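Local coordinates for protein Lic11098 (Leptospira interrogans serogroup Icterohaemorrhagiae serovar copenhageni, PDB 4U08) that is of unknown function but, as a leucine-rich repeat protein of a human pathogen, probably mediates binding to partner molecules and may contribute to virulence, at residues Y8-T13 with I24-G29; L73-L78 with K95-Q100; M79-E84 with N99-I104; Q115-A120 with Q138-G143. All blocks are in the same frame, centred on the assembly; numbering follows the deposited sequence.

Interaction 1: residues Y8-T13 with I24-G29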
loop_
_atom_site.group_PDB
_atom_site.type_symbol
_atom_site.label_atom_id
_atom_site.label_comp_id
_atom_site.label_asym_id
_atom_site.label_seq_id
_atom_site.Cartn_x
_atom_site.Cartn_y
_atom_site.Cartn_z
ATOM N N TYR A 8 20.647 -9.214 -29.645
ATOM C CA TYR A 8 20.437 -7.982 -28.883
ATOM C C TYR A 8 20.875 -6.800 -29.728
ATOM O O TYR A 8 22.044 -6.732 -30.126
ATOM C CB TYR A 8 21.237 -8.002 -27.554
ATOM C CG TYR A 8 20.817 -6.927 -26.569
ATOM C CD1 TYR A 8 19.956 -7.217 -25.517
ATOM C CD2 TYR A 8 21.289 -5.618 -26.685
ATOM C CE1 TYR A 8 19.574 -6.236 -24.604
ATOM C CE2 TYR A 8 20.894 -4.623 -25.789
ATOM C CZ TYR A 8 20.033 -4.937 -24.752
ATOM O OH TYR A 8 19.665 -3.964 -23.850
ATOM N N TYR A 9 19.957 -5.854 -29.958
ATOM C CA TYR A 9 20.233 -4.658 -30.745
ATOM C C TYR A 9 19.858 -3.403 -29.997
ATOM O O TYR A 9 18.892 -3.401 -29.241
ATOM C CB TYR A 9 19.505 -4.725 -32.094
ATOM C CG TYR A 9 20.176 -5.636 -33.098
ATOM C CD1 TYR A 9 21.100 -5.136 -34.015
ATOM C CD2 TYR A 9 19.903 -7.005 -33.123
ATOM C CE1 TYR A 9 21.711 -5.968 -34.954
ATOM C CE2 TYR A 9 20.514 -7.847 -34.049
ATOM C CZ TYR A 9 21.421 -7.325 -34.961
ATOM O OH TYR A 9 22.029 -8.149 -35.875
ATOM N N ARG A 10 20.633 -2.343 -30.193
ATOM C CA ARG A 10 20.419 -1.038 -29.563
ATOM C C ARG A 10 20.197 0.026 -30.662
ATOM O O ARG A 10 19.931 1.195 -30.361
ATOM C CB ARG A 10 21.632 -0.694 -28.665
ATOM C CG ARG A 10 21.434 0.477 -27.704
ATOM C CD ARG A 10 20.921 0.061 -26.336
ATOM N NE ARG A 10 20.133 1.127 -25.712
ATOM C CZ ARG A 10 20.636 2.079 -24.934
ATOM N NH1 ARG A 10 21.936 2.108 -24.660
ATOM N NH2 ARG A 10 19.846 3.012 -24.423
ATOM N N ASN A 11 20.270 -0.410 -31.937
ATOM C CA ASN A 11 20.154 0.444 -33.117
ATOM C C ASN A 11 19.232 -0.201 -34.153
ATOM O O ASN A 11 19.509 -1.311 -34.611
ATOM C CB ASN A 11 21.556 0.683 -33.695
ATOM C CG ASN A 11 21.638 1.809 -34.689
ATOM O OD1 ASN A 11 21.269 1.664 -35.858
ATOM N ND2 ASN A 11 22.147 2.953 -34.250
ATOM N N ILE A 12 18.135 0.499 -34.513
ATOM C CA ILE A 12 17.123 0.026 -35.468
ATOM C C ILE A 12 17.716 -0.172 -36.889
ATOM O O ILE A 12 17.346 -1.148 -37.549
ATOM C CB ILE A 12 15.831 0.900 -35.446
ATOM C CG1 ILE A 12 14.675 0.226 -36.233
ATOM C CG2 ILE A 12 16.074 2.354 -35.881
ATOM C CD1 ILE A 12 13.258 0.546 -35.741
ATOM N N THR A 13 18.667 0.692 -37.324
ATOM C CA THR A 13 19.320 0.565 -38.637
ATOM C C THR A 13 20.094 -0.755 -38.715
ATOM O O THR A 13 19.961 -1.481 -39.705
ATOM C CB THR A 13 20.161 1.816 -38.963
ATOM O OG1 THR A 13 19.320 2.972 -38.914
ATOM C CG2 THR A 13 20.838 1.738 -40.331
ATOM N N ILE A 24 15.704 -8.872 -29.053
ATOM C CA ILE A 24 15.562 -7.747 -28.137
ATOM C C ILE A 24 16.047 -6.490 -28.839
ATOM O O ILE A 24 17.189 -6.451 -29.314
ATOM C CB ILE A 24 16.315 -7.958 -26.778
ATOM C CG1 ILE A 24 15.824 -9.216 -26.019
ATOM C CG2 ILE A 24 16.236 -6.696 -25.901
ATOM C CD1 ILE A 24 16.818 -9.746 -24.948
ATOM N N LEU A 25 15.195 -5.460 -28.880
ATOM C CA LEU A 25 15.554 -4.159 -29.430
ATOM C C LEU A 25 15.383 -3.119 -28.334
ATOM O O LEU A 25 14.261 -2.854 -27.884
ATOM C CB LEU A 25 14.752 -3.800 -30.702
ATOM C CG LEU A 25 15.110 -2.465 -31.379
ATOM C CD1 LEU A 25 16.516 -2.503 -31.989
ATOM C CD2 LEU A 25 14.093 -2.103 -32.433
ATOM N N ASN A 26 16.509 -2.568 -27.884
ATOM C CA ASN A 26 16.551 -1.577 -26.822
ATOM C C ASN A 26 16.843 -0.195 -27.386
ATOM O O ASN A 26 17.993 0.119 -27.683
ATOM C CB ASN A 26 17.582 -1.977 -25.735
ATOM C CG ASN A 26 17.534 -1.152 -24.457
ATOM O OD1 ASN A 26 18.210 -1.458 -23.475
ATOM N ND2 ASN A 26 16.761 -0.082 -24.428
ATOM N N LEU A 27 15.805 0.645 -27.481
ATOM C CA LEU A 27 15.953 2.009 -27.987
ATOM C C LEU A 27 15.676 3.057 -26.913
ATOM O O LEU A 27 15.462 4.224 -27.257
ATOM C CB LEU A 27 15.056 2.250 -29.227
ATOM C CG LEU A 27 15.209 1.309 -30.433
ATOM C CD1 LEU A 27 14.176 1.628 -31.500
ATOM C CD2 LEU A 27 16.605 1.376 -31.036
ATOM N N SER A 28 15.691 2.658 -25.613
ATOM C CA SER A 28 15.416 3.586 -24.509
ATOM C C SER A 28 16.401 4.750 -24.466
ATOM O O SER A 28 17.569 4.572 -24.819
ATOM C CB SER A 28 15.425 2.896 -23.142
ATOM O OG SER A 28 15.093 1.525 -23.077
ATOM N N GLY A 29 15.915 5.910 -24.009
ATOM C CA GLY A 29 16.689 7.139 -23.843
ATOM C C GLY A 29 17.534 7.532 -25.038
ATOM O O GLY A 29 18.697 7.906 -24.868
#
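Strands 8-9 and 24-26 run parallel, Tyr8 beside Ile24 and Tyr9 beside Leu25, and Tyr9 supplies both rungs: its N donates to Ile24 O (2.9 Å) and its O accepts from Asn26 N (2.9 Å), both nearly straight and close to the acceptor C=O axis. On one face Tyr8 has CG anti to the backbone N (chi1 -166°), so the ring lies obliquely across Ile24, with CE1 3.6 Å from Ile24 CG2, and the phenol end reaches the side chain of Asn26. On the other face Leu25 leans back to put CD1 3.7 Å from Tyr9 CB, while the Tyr9 ring heads off away from strand 24-26. Past the strands the chains diverge. Arg10, its chain bent at chi2 (92°), lies alongside Asn26 and turns the edge of its guanidinium to two backbone carbonyls: NE meets Asn26 O at 3.1 Å and NH2 meets Ser28 O at 2.8 Å. Both hydrogen bonds are weak, since their N-H directions miss the acceptors by a wide angle. Next to them Leu27 CD2 lies against Arg10 O (3.4 Å), and Ile12 packs by its CB on Leu27 CD1 and by its CD1 on Leu25 CD2. Asn11 is the N-cap of helix 12-17, its OD1 accepting weakly from Thr13 N (3.1 Å). This is the N-terminal end of the leucine-rich repeat solenoid, with 8-9 an outermost strand. Helix 12-17 brings Ala15 onto both Tyr9 and Leu25, and strand 47-49 continues the ladder by bonding to the backbone of Leu25.

Interaction 2: residues L73-L78 with K95-Q100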
loop_
_atom_site.group_PDB
_atom_site.type_symbol
_atom_site.label_atom_id
_atom_site.label_comp_id
_atom_site.label_asym_id
_atom_site.label_seq_id
_atom_site.Cartn_x
_atom_site.Cartn_y
_atom_site.Cartn_z
ATOM N N LEU A 73 6.865 1.158 -23.232
ATOM C CA LEU A 73 6.618 2.450 -23.861
ATOM C C LEU A 73 6.454 3.559 -22.836
ATOM O O LEU A 73 5.808 4.574 -23.111
ATOM C CB LEU A 73 5.344 2.347 -24.703
ATOM C CG LEU A 73 5.505 1.951 -26.146
ATOM C CD1 LEU A 73 4.171 1.593 -26.728
ATOM C CD2 LEU A 73 6.117 3.083 -26.945
ATOM N N SER A 74 7.033 3.368 -21.660
ATOM C CA SER A 74 6.921 4.310 -20.569
ATOM C C SER A 74 7.703 5.580 -20.830
ATOM O O SER A 74 8.673 5.571 -21.588
ATOM C CB SER A 74 7.391 3.664 -19.265
ATOM O OG SER A 74 6.662 2.475 -19.007
ATOM N N LYS A 75 7.278 6.672 -20.194
ATOM C CA LYS A 75 7.937 7.973 -20.244
ATOM C C LYS A 75 8.150 8.483 -21.687
ATOM O O LYS A 75 9.271 8.746 -22.119
ATOM C CB LYS A 75 9.243 7.959 -19.409
ATOM C CG LYS A 75 9.024 7.594 -17.938
ATOM C CD LYS A 75 10.330 7.466 -17.164
ATOM C CE LYS A 75 10.664 6.029 -16.847
ATOM N NZ LYS A 75 11.996 5.893 -16.202
ATOM N N ASN A 76 7.052 8.587 -22.430
ATOM C CA ASN A 76 7.017 9.167 -23.765
ATOM C C ASN A 76 5.931 10.232 -23.690
ATOM O O ASN A 76 5.586 10.667 -22.585
ATOM C CB ASN A 76 6.709 8.112 -24.829
ATOM C CG ASN A 76 7.914 7.356 -25.250
ATOM O OD1 ASN A 76 8.679 7.810 -26.084
ATOM N ND2 ASN A 76 8.126 6.204 -24.651
ATOM N N GLN A 77 5.387 10.650 -24.847
ATOM C CA GLN A 77 4.327 11.653 -24.903
ATOM C C GLN A 77 3.161 11.092 -25.739
ATOM O O GLN A 77 2.489 11.859 -26.442
ATOM C CB GLN A 77 4.877 12.963 -25.509
ATOM C CG GLN A 77 5.946 13.673 -24.674
ATOM C CD GLN A 77 6.753 14.687 -25.462
ATOM O OE1 GLN A 77 6.867 14.629 -26.695
ATOM N NE2 GLN A 77 7.372 15.622 -24.757
ATOM N N LEU A 78 2.921 9.747 -25.655
ATOM C CA LEU A 78 1.899 9.058 -26.455
ATOM C C LEU A 78 0.518 9.631 -26.234
ATOM O O LEU A 78 0.060 9.704 -25.096
ATOM C CB LEU A 78 1.891 7.541 -26.245
ATOM C CG LEU A 78 3.129 6.763 -26.666
ATOM C CD1 LEU A 78 2.989 5.315 -26.275
ATOM C CD2 LEU A 78 3.372 6.856 -28.165
ATOM N N LYS A 95 3.625 -1.837 -20.960
ATOM C CA LYS A 95 3.995 -0.755 -20.044
ATOM C C LYS A 95 3.870 0.619 -20.694
ATOM O O LYS A 95 4.637 0.962 -21.589
ATOM C CB LYS A 95 5.392 -0.990 -19.420
ATOM C CG LYS A 95 5.433 -2.259 -18.565
ATOM C CD LYS A 95 6.782 -2.497 -17.902
ATOM C CE LYS A 95 6.764 -2.162 -16.429
ATOM N NZ LYS A 95 7.987 -2.647 -15.733
ATOM N N LEU A 96 2.886 1.401 -20.241
ATOM C CA LEU A 96 2.584 2.712 -20.805
ATOM C C LEU A 96 2.559 3.802 -19.770
ATOM O O LEU A 96 1.956 4.854 -20.013
ATOM C CB LEU A 96 1.224 2.647 -21.525
ATOM C CG LEU A 96 1.194 1.826 -22.816
ATOM C CD1 LEU A 96 -0.186 1.327 -23.101
ATOM C CD2 LEU A 96 1.706 2.629 -23.978
ATOM N N TYR A 97 3.216 3.578 -18.608
ATOM C CA TYR A 97 3.213 4.606 -17.582
ATOM C C TYR A 97 3.926 5.875 -18.050
ATOM O O TYR A 97 4.873 5.807 -18.822
ATOM C CB TYR A 97 3.706 4.107 -16.200
ATOM C CG TYR A 97 5.150 3.680 -16.101
ATOM C CD1 TYR A 97 6.149 4.601 -15.789
ATOM C CD2 TYR A 97 5.503 2.333 -16.155
ATOM C CE1 TYR A 97 7.480 4.203 -15.637
ATOM C CE2 TYR A 97 6.829 1.922 -15.988
ATOM C CZ TYR A 97 7.816 2.863 -15.740
ATOM O OH TYR A 97 9.125 2.464 -15.590
ATOM N N GLU A 98 3.414 7.027 -17.619
ATOM C CA GLU A 98 3.896 8.367 -17.958
ATOM C C GLU A 98 3.813 8.639 -19.472
ATOM O O GLU A 98 4.810 8.601 -20.198
ATOM C CB GLU A 98 5.286 8.686 -17.358
ATOM C CG GLU A 98 5.473 10.162 -17.059
ATOM C CD GLU A 98 4.638 10.710 -15.916
ATOM O OE1 GLU A 98 4.976 10.426 -14.744
ATOM O OE2 GLU A 98 3.650 11.429 -16.190
ATOM N N ASN A 99 2.577 8.837 -19.936
ATOM C CA ASN A 99 2.232 9.216 -21.298
ATOM C C ASN A 99 1.040 10.160 -21.206
ATOM O O ASN A 99 0.664 10.564 -20.098
ATOM C CB ASN A 99 1.952 7.986 -22.162
ATOM C CG ASN A 99 3.203 7.340 -22.660
ATOM O OD1 ASN A 99 3.901 7.893 -23.504
ATOM N ND2 ASN A 99 3.538 6.180 -22.136
ATOM N N GLN A 100 0.426 10.504 -22.338
ATOM C CA GLN A 100 -0.724 11.400 -22.317
ATOM C C GLN A 100 -1.968 10.747 -22.926
ATOM O O GLN A 100 -2.707 11.397 -23.660
ATOM C CB GLN A 100 -0.360 12.728 -23.004
ATOM C CG GLN A 100 0.434 13.660 -22.109
ATOM C CD GLN A 100 1.032 14.776 -22.916
ATOM O OE1 GLN A 100 0.334 15.678 -23.392
ATOM N NE2 GLN A 100 2.336 14.714 -23.136
#
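Asn99 is the hub, its amide gripped by three hydrogen bonds. With CG anti to the carbonyl carbon (chi1 -81°), ND2 donates across the contact to Leu73 O (2.9 Å) and back within its own turn to Leu96 O (3.0 Å), both nearly straight and in the amide plane; the donor sits above the plane of each carbonyl. OD1 offers a lone pair in plane to Leu78 N (3.0 Å). Beside this hub, Ser74 makes a CH-pi contact with Tyr97: its CB stands over the ring face, 3.5 Å from the centroid and only 6° off the normal, and OG hangs over the same face near the rim. Tyr97 takes the crowded position between backbone N and carbonyl carbon (chi1 66°), which turns the ring face toward Ser74. Backbone bonds hold the turns together, Leu73 N to Lys95 O (2.8 Å) and Lys75 N to Tyr97 O (2.9 Å). Leu96 CD2 fills the inner side against Leu73 CB and Leu78 CD1. One step out, Asn76 repeats the Asn99 role, its ND2 reaching Leu50 O and, weakly, Leu73 O, its OD1 taking Leu55 N. This is the asparagine ladder of leucine-rich repeats: buried amides pay for buried carbonyls, and Leu73 O serves two rungs at once. Ser74 OG, buried with no partner in the model, has the ring face as its near neighbour, so a weak hydroxyl-aromatic interaction is possible.

Interaction 3: residues M79-E84 with N99-I104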
loop_
_atom_site.group_PDB
_atom_site.type_symbol
_atom_site.label_atom_id
_atom_site.label_comp_id
_atom_site.label_asym_id
_atom_site.label_seq_id
_atom_site.Cartn_x
_atom_site.Cartn_y
_atom_site.Cartn_z
HETATM N N MSE A 79 -0.111 10.094 -27.324
HETATM C CA MSE A 79 -1.431 10.720 -27.301
HETATM C C MSE A 79 -2.537 9.707 -27.571
HETATM O O MSE A 79 -3.671 9.926 -27.155
HETATM C CB MSE A 79 -1.496 11.879 -28.309
HETATM C CG MSE A 79 -0.381 12.894 -28.138
HETATM SE SE MSE A 79 -0.940 14.595 -28.377
HETATM C CE MSE A 79 -2.122 14.741 -27.061
ATOM N N ALA A 80 -2.207 8.598 -28.257
ATOM C CA ALA A 80 -3.151 7.539 -28.626
ATOM C C ALA A 80 -2.422 6.259 -28.978
ATOM O O ALA A 80 -1.238 6.304 -29.297
ATOM C CB ALA A 80 -4.004 7.985 -29.814
ATOM N N LEU A 81 -3.119 5.118 -28.887
ATOM C CA LEU A 81 -2.608 3.802 -29.257
ATOM C C LEU A 81 -3.328 3.406 -30.555
ATOM O O LEU A 81 -4.544 3.586 -30.630
ATOM C CB LEU A 81 -2.939 2.738 -28.188
ATOM C CG LEU A 81 -2.265 2.810 -26.815
ATOM C CD1 LEU A 81 -2.843 1.743 -25.893
ATOM C CD2 LEU A 81 -0.753 2.640 -26.920
ATOM N N PRO A 82 -2.641 2.845 -31.578
ATOM C CA PRO A 82 -3.369 2.436 -32.795
ATOM C C PRO A 82 -4.278 1.235 -32.528
ATOM O O PRO A 82 -4.000 0.466 -31.600
ATOM C CB PRO A 82 -2.249 2.091 -33.779
ATOM C CG PRO A 82 -1.093 1.696 -32.911
ATOM C CD PRO A 82 -1.197 2.533 -31.672
ATOM N N GLU A 83 -5.363 1.068 -33.324
ATOM C CA GLU A 83 -6.280 -0.070 -33.187
ATOM C C GLU A 83 -5.514 -1.404 -33.330
ATOM O O GLU A 83 -5.863 -2.385 -32.673
ATOM C CB GLU A 83 -7.463 0.022 -34.189
ATOM C CG GLU A 83 -7.074 -0.046 -35.663
ATOM C CD GLU A 83 -8.094 0.345 -36.718
ATOM O OE1 GLU A 83 -9.103 1.005 -36.376
ATOM O OE2 GLU A 83 -7.886 -0.026 -37.895
ATOM N N GLU A 84 -4.428 -1.393 -34.147
ATOM C CA GLU A 84 -3.532 -2.511 -34.462
ATOM C C GLU A 84 -2.787 -3.071 -33.247
ATOM O O GLU A 84 -2.200 -4.145 -33.353
ATOM C CB GLU A 84 -2.523 -2.111 -35.548
ATOM C CG GLU A 84 -3.139 -1.896 -36.923
ATOM C CD GLU A 84 -3.802 -0.557 -37.217
ATOM O OE1 GLU A 84 -3.835 0.332 -36.334
ATOM O OE2 GLU A 84 -4.247 -0.380 -38.372
ATOM N N ASN A 99 2.577 8.837 -19.936
ATOM C CA ASN A 99 2.232 9.216 -21.298
ATOM C C ASN A 99 1.040 10.160 -21.206
ATOM O O ASN A 99 0.664 10.564 -20.098
ATOM C CB ASN A 99 1.952 7.986 -22.162
ATOM C CG ASN A 99 3.203 7.340 -22.660
ATOM O OD1 ASN A 99 3.901 7.893 -23.504
ATOM N ND2 ASN A 99 3.538 6.180 -22.136
ATOM N N GLN A 100 0.426 10.504 -22.338
ATOM C CA GLN A 100 -0.724 11.400 -22.317
ATOM C C GLN A 100 -1.968 10.747 -22.926
ATOM O O GLN A 100 -2.707 11.397 -23.660
ATOM C CB GLN A 100 -0.360 12.728 -23.004
ATOM C CG GLN A 100 0.434 13.660 -22.109
ATOM C CD GLN A 100 1.032 14.776 -22.916
ATOM O OE1 GLN A 100 0.334 15.678 -23.392
ATOM N NE2 GLN A 100 2.336 14.714 -23.136
ATOM N N LEU A 101 -2.192 9.455 -22.622
ATOM C CA LEU A 101 -3.337 8.729 -23.157
ATOM C C LEU A 101 -4.628 9.197 -22.506
ATOM O O LEU A 101 -4.694 9.323 -21.286
ATOM C CB LEU A 101 -3.175 7.206 -23.033
ATOM C CG LEU A 101 -1.937 6.575 -23.686
ATOM C CD1 LEU A 101 -1.804 5.143 -23.279
ATOM C CD2 LEU A 101 -1.984 6.661 -25.202
ATOM N N THR A 102 -5.630 9.518 -23.339
ATOM C CA THR A 102 -6.954 9.962 -22.898
ATOM C C THR A 102 -7.973 8.853 -23.133
ATOM O O THR A 102 -9.088 8.935 -22.628
ATOM C CB THR A 102 -7.375 11.263 -23.609
ATOM O OG1 THR A 102 -7.219 11.096 -25.015
ATOM C CG2 THR A 102 -6.600 12.466 -23.127
ATOM N N ALA A 103 -7.590 7.831 -23.902
ATOM C CA ALA A 103 -8.419 6.671 -24.223
ATOM C C ALA A 103 -7.549 5.484 -24.567
ATOM O O ALA A 103 -6.384 5.646 -24.942
ATOM C CB ALA A 103 -9.350 6.985 -25.390
ATOM N N ILE A 104 -8.127 4.291 -24.428
ATOM C CA ILE A 104 -7.555 2.987 -24.725
ATOM C C ILE A 104 -8.503 2.342 -25.749
ATOM O O ILE A 104 -9.699 2.243 -25.466
ATOM C CB ILE A 104 -7.439 2.153 -23.407
ATOM C CG1 ILE A 104 -6.382 2.747 -22.436
ATOM C CG2 ILE A 104 -7.185 0.671 -23.673
ATOM C CD1 ILE A 104 -5.041 3.185 -23.062
HETATM O O HOH W 1 -5.659 8.181 -26.405
HETATM O O HOH W 2 -5.637 5.455 -27.515
#
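After Asn99 the chain of 99-104 turns along 79-84, and the two run roughly side by side, 29° apart in direction. Gln100 comes first; it and Met79, modelled as selenomethionine, come together through their backbones, with the two side chains at the outer rim. Leu101 follows and drives a methyl inward: with CG anti to its carbonyl carbon (chi1 -57°), CD2 lies 3.6 Å from Ala80 N, and it meets Leu81 CG at 4.2 Å with the two side chains crossing at about a right angle. Ala80 N is buried here and has no hydrogen-bond partner in the model. From this point the segments spread, the CA atoms going from 5.0 Å apart at Met79 and Leu101 to 6.8 Å at Leu81 and Ile104. Past the asparagine turn of this leucine-rich repeat the two segments share no direct hydrogen bond, and water takes over the bridging. Thr102 N donates weakly to one water, which itself donates to Met79 O (2.7 Å) and to Ala103 O. Ala103 O also accepts from a second water (2.7 Å), which in turn accepts from Leu81 N (2.9 Å), so that single carbonyl is the fork of both bridges. Ile104 closes the walk: its CB starts away from 79-84, but the bent CG1 branch (chi2 -44°) swings CD1 back alongside Leu81 CD1, methyl to methyl at 3.9 Å.

Interaction 4: residues Q115-A120 with Q138-G143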
loop_
_atom_site.group_PDB
_atom_site.type_symbol
_atom_site.label_atom_id
_atom_site.label_comp_id
_atom_site.label_asym_id
_atom_site.label_seq_id
_atom_site.Cartn_x
_atom_site.Cartn_y
_atom_site.Cartn_z
ATOM N N GLN A 115 -0.824 -10.211 -19.289
ATOM C CA GLN A 115 -0.761 -10.539 -17.861
ATOM C C GLN A 115 -0.589 -9.272 -17.050
ATOM O O GLN A 115 -1.006 -9.220 -15.895
ATOM C CB GLN A 115 0.419 -11.500 -17.585
ATOM C CG GLN A 115 0.229 -12.896 -18.178
ATOM C CD GLN A 115 1.254 -13.871 -17.649
ATOM O OE1 GLN A 115 2.455 -13.589 -17.602
ATOM N NE2 GLN A 115 0.792 -15.034 -17.227
ATOM N N GLU A 116 0.084 -8.284 -17.612
ATOM C CA GLU A 116 0.378 -7.030 -16.943
ATOM C C GLU A 116 0.120 -5.853 -17.863
ATOM O O GLU A 116 0.644 -5.797 -18.983
ATOM C CB GLU A 116 1.829 -7.015 -16.447
ATOM C CG GLU A 116 2.295 -5.680 -15.862
ATOM C CD GLU A 116 3.696 -5.645 -15.276
ATOM O OE1 GLU A 116 4.305 -6.727 -15.112
ATOM O OE2 GLU A 116 4.173 -4.534 -14.949
ATOM N N LEU A 117 -0.665 -4.899 -17.370
ATOM C CA LEU A 117 -0.995 -3.679 -18.095
ATOM C C LEU A 117 -0.743 -2.497 -17.184
ATOM O O LEU A 117 -1.388 -2.362 -16.143
ATOM C CB LEU A 117 -2.461 -3.752 -18.559
ATOM C CG LEU A 117 -3.069 -2.505 -19.226
ATOM C CD1 LEU A 117 -2.244 -2.050 -20.455
ATOM C CD2 LEU A 117 -4.512 -2.777 -19.634
ATOM N N ASN A 118 0.243 -1.676 -17.534
ATOM C CA ASN A 118 0.577 -0.524 -16.727
ATOM C C ASN A 118 0.136 0.733 -17.458
ATOM O O ASN A 118 0.777 1.134 -18.424
ATOM C CB ASN A 118 2.082 -0.476 -16.392
ATOM C CG ASN A 118 2.417 0.525 -15.321
ATOM O OD1 ASN A 118 1.715 1.501 -15.113
ATOM N ND2 ASN A 118 3.471 0.275 -14.557
ATOM N N LEU A 119 -0.942 1.363 -16.985
ATOM C CA LEU A 119 -1.469 2.603 -17.575
ATOM C C LEU A 119 -1.358 3.758 -16.589
ATOM O O LEU A 119 -2.038 4.778 -16.745
ATOM C CB LEU A 119 -2.940 2.394 -18.035
ATOM C CG LEU A 119 -3.166 1.447 -19.209
ATOM C CD1 LEU A 119 -4.655 1.051 -19.320
ATOM C CD2 LEU A 119 -2.663 2.050 -20.502
ATOM N N ALA A 120 -0.477 3.623 -15.563
ATOM C CA ALA A 120 -0.327 4.677 -14.567
ATOM C C ALA A 120 0.262 5.957 -15.182
ATOM O O ALA A 120 0.910 5.877 -16.208
ATOM C CB ALA A 120 0.518 4.185 -13.390
ATOM N N GLN A 138 -3.258 -10.295 -14.654
ATOM C CA GLN A 138 -2.909 -10.500 -13.250
ATOM C C GLN A 138 -2.628 -9.180 -12.554
ATOM O O GLN A 138 -2.882 -9.053 -11.359
ATOM C CB GLN A 138 -1.667 -11.421 -13.152
ATOM C CG GLN A 138 -2.009 -12.885 -13.378
ATOM C CD GLN A 138 -0.832 -13.837 -13.309
ATOM O OE1 GLN A 138 -0.892 -14.956 -13.834
ATOM N NE2 GLN A 138 0.249 -13.439 -12.654
ATOM N N THR A 139 -2.103 -8.208 -13.293
ATOM C CA THR A 139 -1.710 -6.911 -12.751
ATOM C C THR A 139 -2.220 -5.771 -13.626
ATOM O O THR A 139 -1.966 -5.728 -14.842
ATOM C CB THR A 139 -0.174 -6.860 -12.544
ATOM O OG1 THR A 139 0.272 -8.058 -11.889
ATOM C CG2 THR A 139 0.264 -5.680 -11.752
ATOM N N LEU A 140 -2.890 -4.816 -12.980
ATOM C CA LEU A 140 -3.468 -3.650 -13.653
ATOM C C LEU A 140 -3.187 -2.384 -12.867
ATOM O O LEU A 140 -3.696 -2.232 -11.765
ATOM C CB LEU A 140 -4.984 -3.867 -13.814
ATOM C CG LEU A 140 -5.792 -2.738 -14.483
ATOM C CD1 LEU A 140 -5.220 -2.369 -15.866
ATOM C CD2 LEU A 140 -7.241 -3.154 -14.599
ATOM N N TYR A 141 -2.378 -1.486 -13.421
ATOM C CA TYR A 141 -2.035 -0.227 -12.767
ATOM C C TYR A 141 -2.713 0.930 -13.471
ATOM O O TYR A 141 -2.446 1.172 -14.651
ATOM C CB TYR A 141 -0.505 -0.018 -12.765
ATOM C CG TYR A 141 0.237 -1.087 -11.994
ATOM C CD1 TYR A 141 -0.021 -1.309 -10.642
ATOM C CD2 TYR A 141 1.224 -1.855 -12.604
ATOM C CE1 TYR A 141 0.671 -2.281 -9.924
ATOM C CE2 TYR A 141 1.951 -2.804 -11.883
ATOM C CZ TYR A 141 1.668 -3.013 -10.542
ATOM O OH TYR A 141 2.355 -3.953 -9.819
ATOM N N LEU A 142 -3.582 1.634 -12.758
ATOM C CA LEU A 142 -4.349 2.784 -13.284
ATOM C C LEU A 142 -4.153 4.032 -12.432
ATOM O O LEU A 142 -4.893 5.010 -12.571
ATOM C CB LEU A 142 -5.851 2.432 -13.377
ATOM C CG LEU A 142 -6.227 1.306 -14.322
ATOM C CD1 LEU A 142 -7.589 0.723 -13.951
ATOM C CD2 LEU A 142 -6.162 1.762 -15.769
ATOM N N GLY A 143 -3.163 3.988 -11.544
ATOM C CA GLY A 143 -2.865 5.108 -10.667
ATOM C C GLY A 143 -2.510 6.391 -11.413
ATOM O O GLY A 143 -2.046 6.326 -12.552
HETATM O O HOH W 3 -2.288 -15.146 -16.218
#
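Gln115 O takes two backbone donors from successive residues, Gln138 N at 2.8 Å, which sits above the carbonyl plane, and Thr139 N at 3.0 Å, which lies nearly along the C=O axis. The forked acceptor leads into a regular parallel pairing of strands 116-118 and 139-141, whose axes are 5° apart in direction. Leu117 N to Thr139 O, Tyr141 N to Leu117 O and Leu119 N to Tyr141 O carry on the ladder. Just outside the fork the extended side chains of Gln115 and Gln138 lie side by side, and a water joins their tips, accepting from Gln115 NE2 and donating to Gln138 OE1 (2.8 Å). On the inward face Leu117 and Leu140 both hold CG anti to the backbone N (chi1 174° and 179°), running parallel with Leu117 CD2 3.9 Å from Leu140 CD1. The other face is polar. Tyr141 crosses Asn118 obliquely, its CB 3.6 Å from Asn118 OD1, which also closes an Asx turn by accepting from Ala120 N (3.1 Å). Glu116 OE2 comes near the edge of the Tyr141 ring, at CE2, while OE1 is taken by a salt bridge to Lys93. A zinc lies about 8 Å from the side chain of Tyr141 on this face, and a calcium about 6 Å from that of Gln138 at the start of the strand. With N-H groups and carbonyls satisfied along the ladder, the strands split their chemistry as leucine-rich repeats do, leucines into the core and charged and polar groups onto the concave surface.

In the fold
The four contacts follow the N-terminal part of one right-handed solenoid, in the order 1, 2 and 3, 4 along the chain. Interaction 1 sits at the terminal end, its centre about 18 Å from that of interaction 2 and about 25 Å from that of interaction 4; none of the others touches it. Interactions 2 and 3 share Asn99 and Gln100, so the same two turns are joined first at the asparagine ladder and then by waters and leucine packing, with centres about 10 Å apart. Segment 95-100 also bonds through its backbone to 115-120 of interaction 4, Leu96 to Asn118 and Glu98 to Ala120, while Ile104 and Leu101 pack on Leu119. Such neighbour-to-neighbour bonding builds the long curved scaffold.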